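Local structure of uracil-dna glycosylase (Deinococcus radiodurans, 4UQM) at residues Gln49-Tyr54 against Val144-Ala149; Pro61-Ala66 against Lys158-Phe163; Val77-Gln82 against Leu94-Arg99; Gly137-Asn142 against Asp165-Ala170. The protein belongs to the uracil-DNA glycosylase superfamily and has an alpha/beta fold built round a four-stranded parallel sheet. The protein carries 1 engineered substitution. All blocks are in the same frame, centred on the assembly; numbering follows the deposited sequence.

How the contacts relate
Contacts 2, 3 and 4 are buried, while contact 1 lies nearer the surface, with its centre about 18 Å from the centre of the chain. Contact 1 is also the polar one, joining a helix end to a short strand by a salt bridge and a cation-pi stack. Contacts 2 and 4 both use helix 160-172. The rings of its first turn meet Phe64 and Val63, and its next turns meet aliphatic chains of the parallel sheet. Contacts 3 and 4 share that sheet, for strands 77-81 and 138-142 are neighbours in it. Contact 3 is apolar: a phenylalanine ring on a glycine and an isoleucine of the strand. A probable hydrogen bond, Thr146 OG1 to Trp160 NE1 at 2.8 Å, joins contacts 1 and 2.

Contact 1: Gln49-Tyr54 against Val144-Ala149; sequences QERKEY and VLTVRA
Arg148 sets CG anti to its own backbone N (chi1 -164°) and bends at chi3, which brings its guanidinium over Tyr54 and beside Glu50. Glu50 bends at chi2 and meets it from helix 38-53. The motif is a salt bridge combined with a cation-pi stack. It ties the C-terminal end of that helix to strand 147-148, which pairs antiparallel with strand 56-57.

The guanidinium lies flat on one face of the Tyr54 ring, with the two planes only 2° apart. Arg148 CZ is 4.1 Å from the centroid of the Tyr54 ring and off-centre. The CH-pi part is better centred: Arg148 CD sits over the middle of the ring, 3.6 Å from the Tyr54 centroid.

Glu50 comes to the edge of the same guanidinium, tilted somewhat out of its plane. Arg148 NE gives the main bond to Glu50 OE1, 3.0 Å long at 150°, on the syn lone pair. Arg148 NH2 adds weak bonds to both carboxylate oxygens. Glu50 OE1 also bonds His155 NE2, so the carboxylate links the arginine to the histidine. His155 ND1 in turn bonds Thr146 OG1, which also bonds Trp160 NE1. The stack and the bridge together would hold the rotation of the guanidinium.

Further along, Arg51 reaches out with an extended chain, and its NH2 bonds Pro58 O. The same Arg51 NH2 lies 3.8 Å from the methyl Thr146 CG2.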
loop_
_atom_site.group_PDB
_atom_site.type_symbol
_atom_site.label_atom_id
_atom_site.label_comp_id
_atom_site.label_asym_id
_atom_site.label_seq_id
_atom_site.Cartn_x
_atom_site.Cartn_y
_atom_site.Cartn_z
ATOM N N GLN A 49 -8.841 21.451 4.764
ATOM C CA GLN A 49 -9.630 21.786 5.956
ATOM C C GLN A 49 -9.297 20.871 7.111
ATOM O O GLN A 49 -9.138 21.318 8.270
ATOM C CB GLN A 49 -11.136 21.702 5.652
ATOM C CG GLN A 49 -11.747 22.905 4.985
ATOM C CD GLN A 49 -11.878 24.069 5.980
ATOM O OE1 GLN A 49 -11.657 23.908 7.179
ATOM N NE2 GLN A 49 -12.181 25.195 5.490
ATOM N N GLU A 50 -9.177 19.587 6.798
ATOM C CA GLU A 50 -8.837 18.627 7.842
ATOM C C GLU A 50 -7.466 18.908 8.480
ATOM O O GLU A 50 -7.296 18.853 9.705
ATOM C CB GLU A 50 -8.877 17.189 7.318
ATOM C CG GLU A 50 -10.289 16.663 7.101
ATOM C CD GLU A 50 -10.897 16.115 8.399
ATOM O OE1 GLU A 50 -10.294 15.222 8.986
ATOM O OE2 GLU A 50 -11.941 16.628 8.883
ATOM N N ARG A 51 -6.490 19.255 7.641
ATOM C CA ARG A 51 -5.144 19.604 8.164
ATOM C C ARG A 51 -5.136 20.896 8.981
ATOM O O ARG A 51 -4.311 21.077 9.921
ATOM C CB ARG A 51 -4.098 19.639 7.051
ATOM C CG ARG A 51 -3.778 18.277 6.497
ATOM C CD ARG A 51 -2.616 18.318 5.521
ATOM N NE ARG A 51 -2.375 17.006 4.914
ATOM C CZ ARG A 51 -1.745 15.948 5.496
ATOM N NH1 ARG A 51 -1.232 15.975 6.727
ATOM N NH2 ARG A 51 -1.679 14.803 4.832
ATOM N N LYS A 52 -6.069 21.792 8.672
ATOM C CA LYS A 52 -6.240 23.018 9.449
ATOM C C LYS A 52 -6.775 22.719 10.840
ATOM O O LYS A 52 -6.329 23.325 11.822
ATOM C CB LYS A 52 -7.178 23.962 8.704
ATOM C CG LYS A 52 -7.575 25.228 9.424
ATOM C CD LYS A 52 -8.566 26.027 8.551
ATOM C CE LYS A 52 -9.113 27.275 9.219
ATOM N NZ LYS A 52 -10.398 27.627 8.575
ATOM N N GLU A 53 -7.732 21.799 10.926
ATOM C CA GLU A 53 -8.492 21.604 12.171
ATOM C C GLU A 53 -8.014 20.449 13.004
ATOM O O GLU A 53 -8.373 20.366 14.152
ATOM C CB GLU A 53 -9.992 21.451 11.883
ATOM C CG GLU A 53 -10.642 22.657 11.201
ATOM C CD GLU A 53 -10.637 23.910 12.052
ATOM O OE1 GLU A 53 -10.297 23.777 13.225
ATOM O OE2 GLU A 53 -11.025 24.981 11.563
ATOM N N TYR A 54 -7.265 19.512 12.403
ATOM C CA TYR A 54 -6.820 18.268 13.085
ATOM C C TYR A 54 -5.414 17.926 12.739
ATOM O O TYR A 54 -4.851 18.534 11.862
ATOM C CB TYR A 54 -7.677 17.123 12.604
ATOM C CG TYR A 54 -9.133 17.221 12.929
ATOM C CD1 TYR A 54 -9.557 17.046 14.243
ATOM C CD2 TYR A 54 -10.087 17.390 11.933
ATOM C CE1 TYR A 54 -10.920 17.061 14.560
ATOM C CE2 TYR A 54 -11.447 17.399 12.241
ATOM C CZ TYR A 54 -11.862 17.230 13.539
ATOM O OH TYR A 54 -13.239 17.220 13.864
ATOM N N VAL A 144 -7.193 4.182 1.287
ATOM C CA VAL A 144 -7.367 5.577 1.666
ATOM C C VAL A 144 -5.995 6.041 2.095
ATOM O O VAL A 144 -5.293 5.307 2.815
ATOM C CB VAL A 144 -8.431 5.680 2.813
ATOM C CG1 VAL A 144 -8.366 6.966 3.608
ATOM C CG2 VAL A 144 -9.816 5.387 2.239
ATOM N N LEU A 145 -5.570 7.256 1.670
ATOM C CA LEU A 145 -4.168 7.660 1.834
ATOM C C LEU A 145 -3.879 8.680 2.905
ATOM O O LEU A 145 -2.710 9.084 3.119
ATOM C CB LEU A 145 -3.616 8.121 0.480
ATOM C CG LEU A 145 -3.558 7.020 -0.608
ATOM C CD1 LEU A 145 -2.884 7.620 -1.819
ATOM C CD2 LEU A 145 -2.718 5.812 -0.181
ATOM N N THR A 146 -4.927 9.058 3.660
ATOM C CA THR A 146 -4.732 9.907 4.854
ATOM C C THR A 146 -5.693 9.434 5.951
ATOM O O THR A 146 -6.643 8.670 5.685
ATOM C CB THR A 146 -5.045 11.388 4.530
ATOM O OG1 THR A 146 -6.351 11.522 3.964
ATOM C CG2 THR A 146 -4.001 12.006 3.594
ATOM N N VAL A 147 -5.446 9.878 7.172
ATOM C CA VAL A 147 -6.282 9.542 8.321
ATOM C C VAL A 147 -6.139 10.605 9.384
ATOM O O VAL A 147 -5.097 11.234 9.525
ATOM C CB VAL A 147 -5.872 8.166 8.873
ATOM C CG1 VAL A 147 -4.440 8.157 9.409
ATOM C CG2 VAL A 147 -6.851 7.673 9.928
ATOM N N ARG A 148 -7.216 10.875 10.093
ATOM C CA ARG A 148 -7.160 11.750 11.272
ATOM C C ARG A 148 -6.547 10.997 12.450
ATOM O O ARG A 148 -6.831 9.792 12.667
ATOM C CB ARG A 148 -8.583 12.225 11.610
ATOM C CG ARG A 148 -8.690 13.403 12.527
ATOM C CD ARG A 148 -10.162 13.706 12.770
ATOM N NE ARG A 148 -11.041 13.910 11.582
ATOM C CZ ARG A 148 -12.364 13.908 11.597
ATOM N NH1 ARG A 148 -13.047 13.734 12.713
ATOM N NH2 ARG A 148 -13.042 14.102 10.510
ATOM N N ALA A 149 -5.692 11.675 13.208
ATOM C CA ALA A 149 -5.082 11.079 14.371
ATOM C C ALA A 149 -6.055 10.365 15.261
ATOM O O ALA A 149 -7.137 10.864 15.528
ATOM C CB ALA A 149 -4.320 12.138 15.168
#

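Contact 2: Pro61-Ala66 against Lys158-Phe163; sequences PDVFNA and KGWEHF
The Phe64 ring has Val63 CG1 over one face, offset toward the rim, and Phe163 CE2 in plane at its edge. The Trp160 ring is met in plane at its own edge by Phe64 CZ and by Phe163 CD2. Phe64 turns its edge toward the face of Phe163 in an offset edge-to-face pair. Their planes stand at 79° and their centroids are 5.6 Å apart. The closest atoms of this pair are Phe64 CE1 and Phe163 CZ, at 3.6 Å. Phe64 and Trp160 meet obliquely, with Phe64 CZ 3.7 Å from Trp160 CH2.

The three rings form an aromatic cluster between the start of helix 65-69 and the first turn of helix 160-172. Phe64 is the N-cap residue of the first helix, and Gly159 is that of the second. Phe163 extends toward Phe64 with CG anti to its backbone N (chi1 179°).

Val63 fills in beside the cluster. Val63 CG1 lies 3.7 Å from Trp160 CH2, so this one indole carbon touches both Val63 and Phe64. Helix 38-53 packs here too, through Leu47 on Trp160 and Tyr39 on Phe163. Across the type I turn from Asp62 to Asn65, Asn65 ND2 bonds Asp62 OD1 from above the carboxylate plane, at 3.3 Å.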
loop_
_atom_site.group_PDB
_atom_site.type_symbol
_atom_site.label_atom_id
_atom_site.label_comp_id
_atom_site.label_asym_id
_atom_site.label_seq_id
_atom_site.Cartn_x
_atom_site.Cartn_y
_atom_site.Cartn_z
ATOM N N PRO A 61 3.847 15.926 2.709
ATOM C CA PRO A 61 4.887 15.564 1.741
ATOM C C PRO A 61 5.048 14.085 1.481
ATOM O O PRO A 61 5.736 13.724 0.534
ATOM C CB PRO A 61 6.154 16.167 2.364
ATOM C CG PRO A 61 5.626 17.324 3.212
ATOM C CD PRO A 61 4.409 16.736 3.826
ATOM N N ASP A 62 4.482 13.238 2.360
ATOM C CA ASP A 62 4.703 11.817 2.279
ATOM C C ASP A 62 3.510 11.055 1.693
ATOM O O ASP A 62 3.609 9.840 1.423
ATOM C CB ASP A 62 4.961 11.244 3.686
ATOM C CG ASP A 62 6.176 11.781 4.300
ATOM O OD1 ASP A 62 7.121 12.120 3.585
ATOM O OD2 ASP A 62 6.217 11.902 5.542
ATOM N N VAL A 63 2.371 11.723 1.471
ATOM C CA VAL A 63 1.158 11.013 1.113
ATOM C C VAL A 63 1.320 10.126 -0.092
ATOM O O VAL A 63 0.763 9.009 -0.126
ATOM C CB VAL A 63 -0.016 12.017 0.923
ATOM C CG1 VAL A 63 -1.235 11.402 0.228
ATOM C CG2 VAL A 63 -0.442 12.590 2.252
ATOM N N PHE A 64 2.049 10.594 -1.106
ATOM C CA PHE A 64 2.163 9.866 -2.372
ATOM C C PHE A 64 3.486 9.088 -2.468
ATOM O O PHE A 64 3.874 8.644 -3.575
ATOM C CB PHE A 64 2.001 10.842 -3.538
ATOM C CG PHE A 64 0.614 11.409 -3.642
ATOM C CD1 PHE A 64 -0.420 10.663 -4.205
ATOM C CD2 PHE A 64 0.316 12.685 -3.185
ATOM C CE1 PHE A 64 -1.726 11.174 -4.272
ATOM C CE2 PHE A 64 -0.978 13.181 -3.262
ATOM C CZ PHE A 64 -1.984 12.421 -3.805
ATOM N N ASN A 65 4.175 8.860 -1.338
ATOM C CA ASN A 65 5.460 8.177 -1.394
ATOM C C ASN A 65 5.454 6.789 -1.999
ATOM O O ASN A 65 6.463 6.408 -2.559
ATOM C CB ASN A 65 6.167 8.136 -0.045
ATOM C CG ASN A 65 6.814 9.473 0.303
ATOM O OD1 ASN A 65 6.828 10.416 -0.496
ATOM N ND2 ASN A 65 7.287 9.595 1.519
ATOM N N ALA A 66 4.391 6.024 -1.863
ATOM C CA ALA A 66 4.400 4.688 -2.482
ATOM C C ALA A 66 4.648 4.792 -3.981
ATOM O O ALA A 66 5.333 3.941 -4.560
ATOM C CB ALA A 66 3.102 3.941 -2.213
ATOM N N LYS A 158 -14.331 9.859 1.202
ATOM C CA LYS A 158 -14.115 11.295 0.958
ATOM C C LYS A 158 -13.460 11.585 -0.381
ATOM O O LYS A 158 -13.155 12.747 -0.668
ATOM C CB LYS A 158 -13.203 11.828 2.057
ATOM C CG LYS A 158 -13.714 11.571 3.462
ATOM C CD LYS A 158 -15.051 12.244 3.660
ATOM C CE LYS A 158 -15.538 12.164 5.085
ATOM N NZ LYS A 158 -16.955 12.675 5.088
ATOM N N GLY A 159 -13.265 10.570 -1.213
ATOM C CA GLY A 159 -12.674 10.720 -2.511
ATOM C C GLY A 159 -11.450 9.922 -2.769
ATOM O O GLY A 159 -11.113 9.681 -3.928
ATOM N N TRP A 160 -10.763 9.431 -1.721
ATOM C CA TRP A 160 -9.561 8.667 -2.001
ATOM C C TRP A 160 -9.836 7.399 -2.799
ATOM O O TRP A 160 -8.991 6.941 -3.575
ATOM C CB TRP A 160 -8.828 8.244 -0.706
ATOM C CG TRP A 160 -7.956 9.289 -0.104
ATOM C CD1 TRP A 160 -8.064 9.857 1.154
ATOM C CD2 TRP A 160 -6.835 9.895 -0.721
ATOM N NE1 TRP A 160 -7.045 10.776 1.337
ATOM C CE2 TRP A 160 -6.292 10.818 0.192
ATOM C CE3 TRP A 160 -6.224 9.760 -1.975
ATOM C CZ2 TRP A 160 -5.179 11.602 -0.132
ATOM C CZ3 TRP A 160 -5.119 10.539 -2.291
ATOM C CH2 TRP A 160 -4.610 11.433 -1.365
ATOM N N GLU A 161 -10.977 6.771 -2.532
ATOM C CA GLU A 161 -11.267 5.492 -3.191
ATOM C C GLU A 161 -11.329 5.600 -4.688
ATOM O O GLU A 161 -10.893 4.669 -5.370
ATOM C CB GLU A 161 -12.574 4.890 -2.661
ATOM C CG GLU A 161 -12.521 4.443 -1.203
ATOM C CD GLU A 161 -12.774 5.521 -0.156
ATOM O OE1 GLU A 161 -12.874 6.739 -0.499
ATOM O OE2 GLU A 161 -12.915 5.127 1.045
ATOM N N HIS A 162 -11.770 6.741 -5.221
ATOM C CA HIS A 162 -11.740 6.918 -6.675
ATOM C C HIS A 162 -10.291 6.982 -7.158
ATOM O O HIS A 162 -9.951 6.459 -8.201
ATOM C CB HIS A 162 -12.444 8.214 -7.047
ATOM C CG HIS A 162 -13.902 8.212 -6.775
ATOM N ND1 HIS A 162 -14.742 7.255 -7.295
ATOM C CD2 HIS A 162 -14.682 9.083 -6.099
ATOM C CE1 HIS A 162 -15.988 7.526 -6.922
ATOM N NE2 HIS A 162 -15.971 8.615 -6.169
ATOM N N PHE A 163 -9.452 7.678 -6.414
ATOM C CA PHE A 163 -8.039 7.799 -6.794
ATOM C C PHE A 163 -7.326 6.443 -6.701
ATOM O O PHE A 163 -6.595 6.059 -7.632
ATOM C CB PHE A 163 -7.345 8.803 -5.902
ATOM C CG PHE A 163 -5.877 8.956 -6.223
ATOM C CD1 PHE A 163 -5.485 9.687 -7.334
ATOM C CD2 PHE A 163 -4.912 8.279 -5.474
ATOM C CE1 PHE A 163 -4.137 9.759 -7.676
ATOM C CE2 PHE A 163 -3.573 8.366 -5.795
ATOM C CZ PHE A 163 -3.170 9.134 -6.880
#

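Contact 3: Val77-Gln82 against Leu94-Arg99; sequences VLILGQ and LSFSVR
Gly81 on strand 77-81 and Ser95 on the facing loop come within 6.8 Å of each other, CA to CA, where a type II turn runs from Leu94 to Ser97. A backbone bond from Ser97 N to Leu94 O closes that turn at 3.1 Å. Phe96 is its third residue and has positive phi (74°).

The Phe96 ring points at the strand and meets it obliquely. Phe96 CZ lies 3.9 Å from Gly81 CA. Phe96 CE2 lies 4.1 Å from Ile79 CG2, which is on the other side of the ring plane from Gly81 CA. Gly81 has no side chain, so the ring can come right up to the backbone there.

Strand 77-81 is an inner strand of the parallel sheet, between strands 138-142 and 179-183. The loop packs against the C-terminal part of this strand, near the centre of the chain. The nearest atom of the contact is about 4 Å from the bound nucleic acid. Trp183 meets the Phe96 ring edge-to-face, and His206 meets it with planes at about 45°.

Ser95 approaches Ile79 by packing alone: Ser95 OG is 4.2 Å from Ile79 O. The hydrogen bond of that hydroxyl goes to Leu141 O on strand 138-142.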
loop_
_atom_site.group_PDB
_atom_site.type_symbol
_atom_site.label_atom_id
_atom_site.label_comp_id
_atom_site.label_asym_id
_atom_site.label_seq_id
_atom_site.Cartn_x
_atom_site.Cartn_y
_atom_site.Cartn_z
ATOM N N VAL A 77 4.127 -6.505 -7.415
ATOM C CA VAL A 77 3.199 -6.877 -6.334
ATOM C C VAL A 77 2.573 -5.603 -5.831
ATOM O O VAL A 77 3.277 -4.586 -5.682
ATOM C CB VAL A 77 3.930 -7.578 -5.165
ATOM C CG1 VAL A 77 2.956 -7.902 -4.019
ATOM C CG2 VAL A 77 4.657 -8.840 -5.650
ATOM N N LEU A 78 1.253 -5.598 -5.677
ATOM C CA LEU A 78 0.580 -4.457 -5.117
ATOM C C LEU A 78 -0.068 -4.911 -3.820
ATOM O O LEU A 78 -0.927 -5.734 -3.839
ATOM C CB LEU A 78 -0.457 -3.889 -6.106
ATOM C CG LEU A 78 -1.113 -2.558 -5.717
ATOM C CD1 LEU A 78 -1.712 -1.889 -6.927
ATOM C CD2 LEU A 78 -2.190 -2.756 -4.636
ATOM N N ILE A 79 0.423 -4.385 -2.706
ATOM C CA ILE A 79 -0.136 -4.616 -1.382
ATOM C C ILE A 79 -1.106 -3.491 -1.093
ATOM O O ILE A 79 -0.741 -2.331 -1.201
ATOM C CB ILE A 79 0.927 -4.750 -0.261
ATOM C CG1 ILE A 79 1.662 -6.065 -0.470
ATOM C CG2 ILE A 79 0.366 -4.638 1.148
ATOM C CD1 ILE A 79 2.805 -6.303 0.467
ATOM N N LEU A 80 -2.345 -3.817 -0.725
ATOM C CA LEU A 80 -3.342 -2.807 -0.436
ATOM C C LEU A 80 -3.937 -3.024 0.948
ATOM O O LEU A 80 -4.587 -4.040 1.194
ATOM C CB LEU A 80 -4.448 -2.839 -1.486
ATOM C CG LEU A 80 -5.440 -1.672 -1.485
ATOM C CD1 LEU A 80 -4.753 -0.369 -1.771
ATOM C CD2 LEU A 80 -6.600 -1.856 -2.392
ATOM N N GLY A 81 -3.604 -2.108 1.860
ATOM C CA GLY A 81 -4.251 -2.039 3.170
ATOM C C GLY A 81 -5.441 -1.097 3.180
ATOM O O GLY A 81 -6.002 -0.734 2.126
ATOM N N GLN A 82 -5.872 -0.796 4.399
ATOM C CA GLN A 82 -7.050 0.015 4.612
ATOM C C GLN A 82 -6.785 1.519 4.531
ATOM O O GLN A 82 -7.348 2.233 3.672
ATOM C CB GLN A 82 -7.680 -0.408 5.956
ATOM C CG GLN A 82 -8.897 0.435 6.353
ATOM C CD GLN A 82 -9.459 0.046 7.684
ATOM O OE1 GLN A 82 -10.137 -0.981 7.798
ATOM N NE2 GLN A 82 -9.221 0.871 8.688
ATOM N N LEU A 94 4.343 4.673 2.854
ATOM C CA LEU A 94 4.501 3.285 2.383
ATOM C C LEU A 94 3.708 2.456 3.372
ATOM O O LEU A 94 4.026 2.429 4.540
ATOM C CB LEU A 94 5.972 2.819 2.433
ATOM C CG LEU A 94 7.009 3.497 1.578
ATOM C CD1 LEU A 94 8.327 2.762 1.750
ATOM C CD2 LEU A 94 6.534 3.471 0.177
ATOM N N SER A 95 2.630 1.825 2.890
ATOM C CA SER A 95 1.745 1.131 3.801
ATOM C C SER A 95 2.486 0.126 4.668
ATOM O O SER A 95 3.342 -0.635 4.200
ATOM C CB SER A 95 0.569 0.496 3.087
ATOM O OG SER A 95 0.938 -0.572 2.218
ATOM N N PHE A 96 2.105 0.124 5.943
ATOM C CA PHE A 96 2.643 -0.752 6.981
ATOM C C PHE A 96 4.028 -0.437 7.483
ATOM O O PHE A 96 4.430 -0.978 8.528
ATOM C CB PHE A 96 2.535 -2.222 6.586
ATOM C CG PHE A 96 1.118 -2.625 6.261
ATOM C CD1 PHE A 96 0.215 -2.833 7.319
ATOM C CD2 PHE A 96 0.609 -2.681 4.976
ATOM C CE1 PHE A 96 -1.102 -3.110 7.084
ATOM C CE2 PHE A 96 -0.735 -2.966 4.750
ATOM C CZ PHE A 96 -1.609 -3.183 5.813
ATOM N N SER A 97 4.777 0.425 6.780
ATOM C CA SER A 97 6.168 0.703 7.133
ATOM C C SER A 97 6.273 1.774 8.236
ATOM O O SER A 97 5.466 2.698 8.333
ATOM C CB SER A 97 6.899 1.213 5.906
ATOM O OG SER A 97 8.292 1.358 6.063
ATOM N N VAL A 98 7.315 1.666 9.041
ATOM C CA VAL A 98 7.713 2.752 9.924
ATOM C C VAL A 98 9.191 3.035 9.714
ATOM O O VAL A 98 9.980 2.157 9.319
ATOM C CB VAL A 98 7.380 2.465 11.413
ATOM C CG1 VAL A 98 5.888 2.395 11.608
ATOM C CG2 VAL A 98 8.001 1.191 11.946
ATOM N N ARG A 99 9.571 4.265 10.050
ATOM C CA ARG A 99 10.945 4.731 9.853
ATOM C C ARG A 99 11.912 4.057 10.806
ATOM O O ARG A 99 11.511 3.566 11.846
ATOM C CB ARG A 99 11.026 6.258 9.934
ATOM C CG ARG A 99 10.222 6.952 8.824
ATOM C CD ARG A 99 10.926 6.853 7.509
ATOM N NE ARG A 99 10.248 7.490 6.365
ATOM C CZ ARG A 99 10.188 8.794 6.089
ATOM N NH1 ARG A 99 10.690 9.700 6.918
ATOM N NH2 ARG A 99 9.570 9.200 4.979
#

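Contact 4: Gly137-Asn142 against Asp165-Ala170; sequences GVLLLN and DAVIKA
Val167 and Leu141 meet obliquely, methyl to methyl, with Val167 CG1 3.7 Å from Leu141 CD2. The same valine methyl, Val167 CG1, also lies 4.2 Å from Leu139 CD2. One branch of Val167 therefore serves both leucines, each of which offers its CD2 branch.

In all three residues the bond from CA to CB points toward the other segment. Leu139 and Leu141 each set CG anti to the backbone N, with chi1 at -178° and -153°. Val167 places CG1 in the matching position on the helix, which carries this methyl out toward the strand. The leucines are two residues apart on the strand, so both project from the same face of the sheet.

This is helix-on-sheet packing in an alpha/beta fold. Helix 160-172 lies against strand 138-142, an outermost strand of the parallel sheet within this chain. The backbones stay well separated: Leu141 CA and Val167 CA are 9.3 Å apart, and aliphatic side chains bridge the distance. No hydrogen bond crosses between the two segments.

Helix 25-35 closes in on the same group, with Trp27 touching both Leu139 and Val167, and Leu31 touching Val167. Just before the strand, Gly137 is the C-prime residue of a Schellman motif that ends helix 131-134.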
loop_
_atom_site.group_PDB
_atom_site.type_symbol
_atom_site.label_atom_id
_atom_site.label_comp_id
_atom_site.label_asym_id
_atom_site.label_seq_id
_atom_site.Cartn_x
_atom_site.Cartn_y
_atom_site.Cartn_z
ATOM N N GLY A 137 9.802 -3.613 -6.396
ATOM C CA GLY A 137 8.570 -3.685 -7.176
ATOM C C GLY A 137 7.352 -3.972 -6.357
ATOM O O GLY A 137 6.318 -4.258 -6.968
ATOM N N VAL A 138 7.418 -3.830 -5.045
ATOM C CA VAL A 138 6.240 -4.024 -4.189
ATOM C C VAL A 138 5.646 -2.660 -3.864
ATOM O O VAL A 138 6.256 -1.869 -3.125
ATOM C CB VAL A 138 6.604 -4.734 -2.890
ATOM C CG1 VAL A 138 5.341 -4.957 -2.044
ATOM C CG2 VAL A 138 7.287 -6.090 -3.171
ATOM N N LEU A 139 4.481 -2.358 -4.440
ATOM C CA LEU A 139 3.811 -1.105 -4.220
ATOM C C LEU A 139 3.025 -1.223 -2.920
ATOM O O LEU A 139 2.113 -2.030 -2.829
ATOM C CB LEU A 139 2.903 -0.780 -5.411
ATOM C CG LEU A 139 2.150 0.546 -5.351
ATOM C CD1 LEU A 139 3.072 1.739 -5.463
ATOM C CD2 LEU A 139 1.197 0.620 -6.546
ATOM N N LEU A 140 3.399 -0.405 -1.947
ATOM C CA LEU A 140 2.813 -0.464 -0.614
ATOM C C LEU A 140 1.717 0.586 -0.449
ATOM O O LEU A 140 1.951 1.695 0.019
ATOM C CB LEU A 140 3.947 -0.335 0.420
ATOM C CG LEU A 140 4.958 -1.497 0.415
ATOM C CD1 LEU A 140 6.176 -1.095 1.204
ATOM C CD2 LEU A 140 4.306 -2.674 1.067
ATOM N N LEU A 141 0.529 0.207 -0.853
ATOM C CA LEU A 141 -0.617 1.120 -0.981
ATOM C C LEU A 141 -1.606 0.902 0.163
ATOM O O LEU A 141 -1.652 -0.141 0.768
ATOM C CB LEU A 141 -1.301 0.926 -2.339
ATOM C CG LEU A 141 -2.064 2.081 -2.998
ATOM C CD1 LEU A 141 -1.141 3.286 -3.215
ATOM C CD2 LEU A 141 -2.733 1.632 -4.309
ATOM N N ASN A 142 -2.430 1.919 0.403
ATOM C CA ASN A 142 -3.676 1.761 1.189
ATOM C C ASN A 142 -4.837 2.272 0.360
ATOM O O ASN A 142 -4.639 3.114 -0.526
ATOM C CB ASN A 142 -3.581 2.603 2.466
ATOM C CG ASN A 142 -2.733 1.971 3.563
ATOM O OD1 ASN A 142 -2.941 0.825 3.930
ATOM N ND2 ASN A 142 -1.815 2.760 4.168
ATOM N N ASP A 165 -8.775 3.537 -6.867
ATOM C CA ASP A 165 -9.306 2.762 -8.038
ATOM C C ASP A 165 -8.463 3.023 -9.288
ATOM O O ASP A 165 -8.134 2.107 -10.029
ATOM C CB ASP A 165 -10.764 3.150 -8.384
ATOM C CG ASP A 165 -11.825 2.567 -7.421
ATOM O OD1 ASP A 165 -11.492 1.698 -6.591
ATOM O OD2 ASP A 165 -12.992 3.011 -7.592
ATOM N N ALA A 166 -8.146 4.299 -9.551
ATOM C CA ALA A 166 -7.366 4.651 -10.732
ATOM C C ALA A 166 -5.963 4.056 -10.682
ATOM O O ALA A 166 -5.440 3.598 -11.722
ATOM C CB ALA A 166 -7.327 6.170 -10.927
ATOM N N VAL A 167 -5.371 3.992 -9.501
ATOM C CA VAL A 167 -4.051 3.363 -9.354
ATOM C C VAL A 167 -4.139 1.866 -9.666
ATOM O O VAL A 167 -3.363 1.344 -10.465
ATOM C CB VAL A 167 -3.463 3.607 -7.966
ATOM C CG1 VAL A 167 -2.180 2.800 -7.739
ATOM C CG2 VAL A 167 -3.205 5.097 -7.702
ATOM N N ILE A 168 -5.123 1.196 -9.078
ATOM C CA ILE A 168 -5.410 -0.232 -9.341
ATOM C C ILE A 168 -5.620 -0.456 -10.825
ATOM O O ILE A 168 -5.052 -1.371 -11.409
ATOM C CB ILE A 168 -6.691 -0.684 -8.605
ATOM C CG1 ILE A 168 -6.458 -0.798 -7.089
ATOM C CG2 ILE A 168 -7.251 -1.995 -9.194
ATOM C CD1 ILE A 168 -5.668 -2.022 -6.681
ATOM N N LYS A 169 -6.459 0.379 -11.458
ATOM C CA LYS A 169 -6.718 0.252 -12.879
ATOM C C LYS A 169 -5.452 0.411 -13.728
ATOM O O LYS A 169 -5.290 -0.318 -14.704
ATOM C CB LYS A 169 -7.806 1.239 -13.349
ATOM C CG LYS A 169 -9.205 0.797 -12.848
ATOM C CD LYS A 169 -10.267 1.791 -13.275
ATOM C CE LYS A 169 -11.515 1.810 -12.371
ATOM N NZ LYS A 169 -12.450 2.944 -12.635
ATOM N N ALA A 170 -4.561 1.344 -13.357
ATOM C CA ALA A 170 -3.331 1.538 -14.141
ATOM C C ALA A 170 -2.416 0.307 -14.063
ATOM O O ALA A 170 -1.802 -0.115 -15.064
ATOM C CB ALA A 170 -2.587 2.739 -13.640
#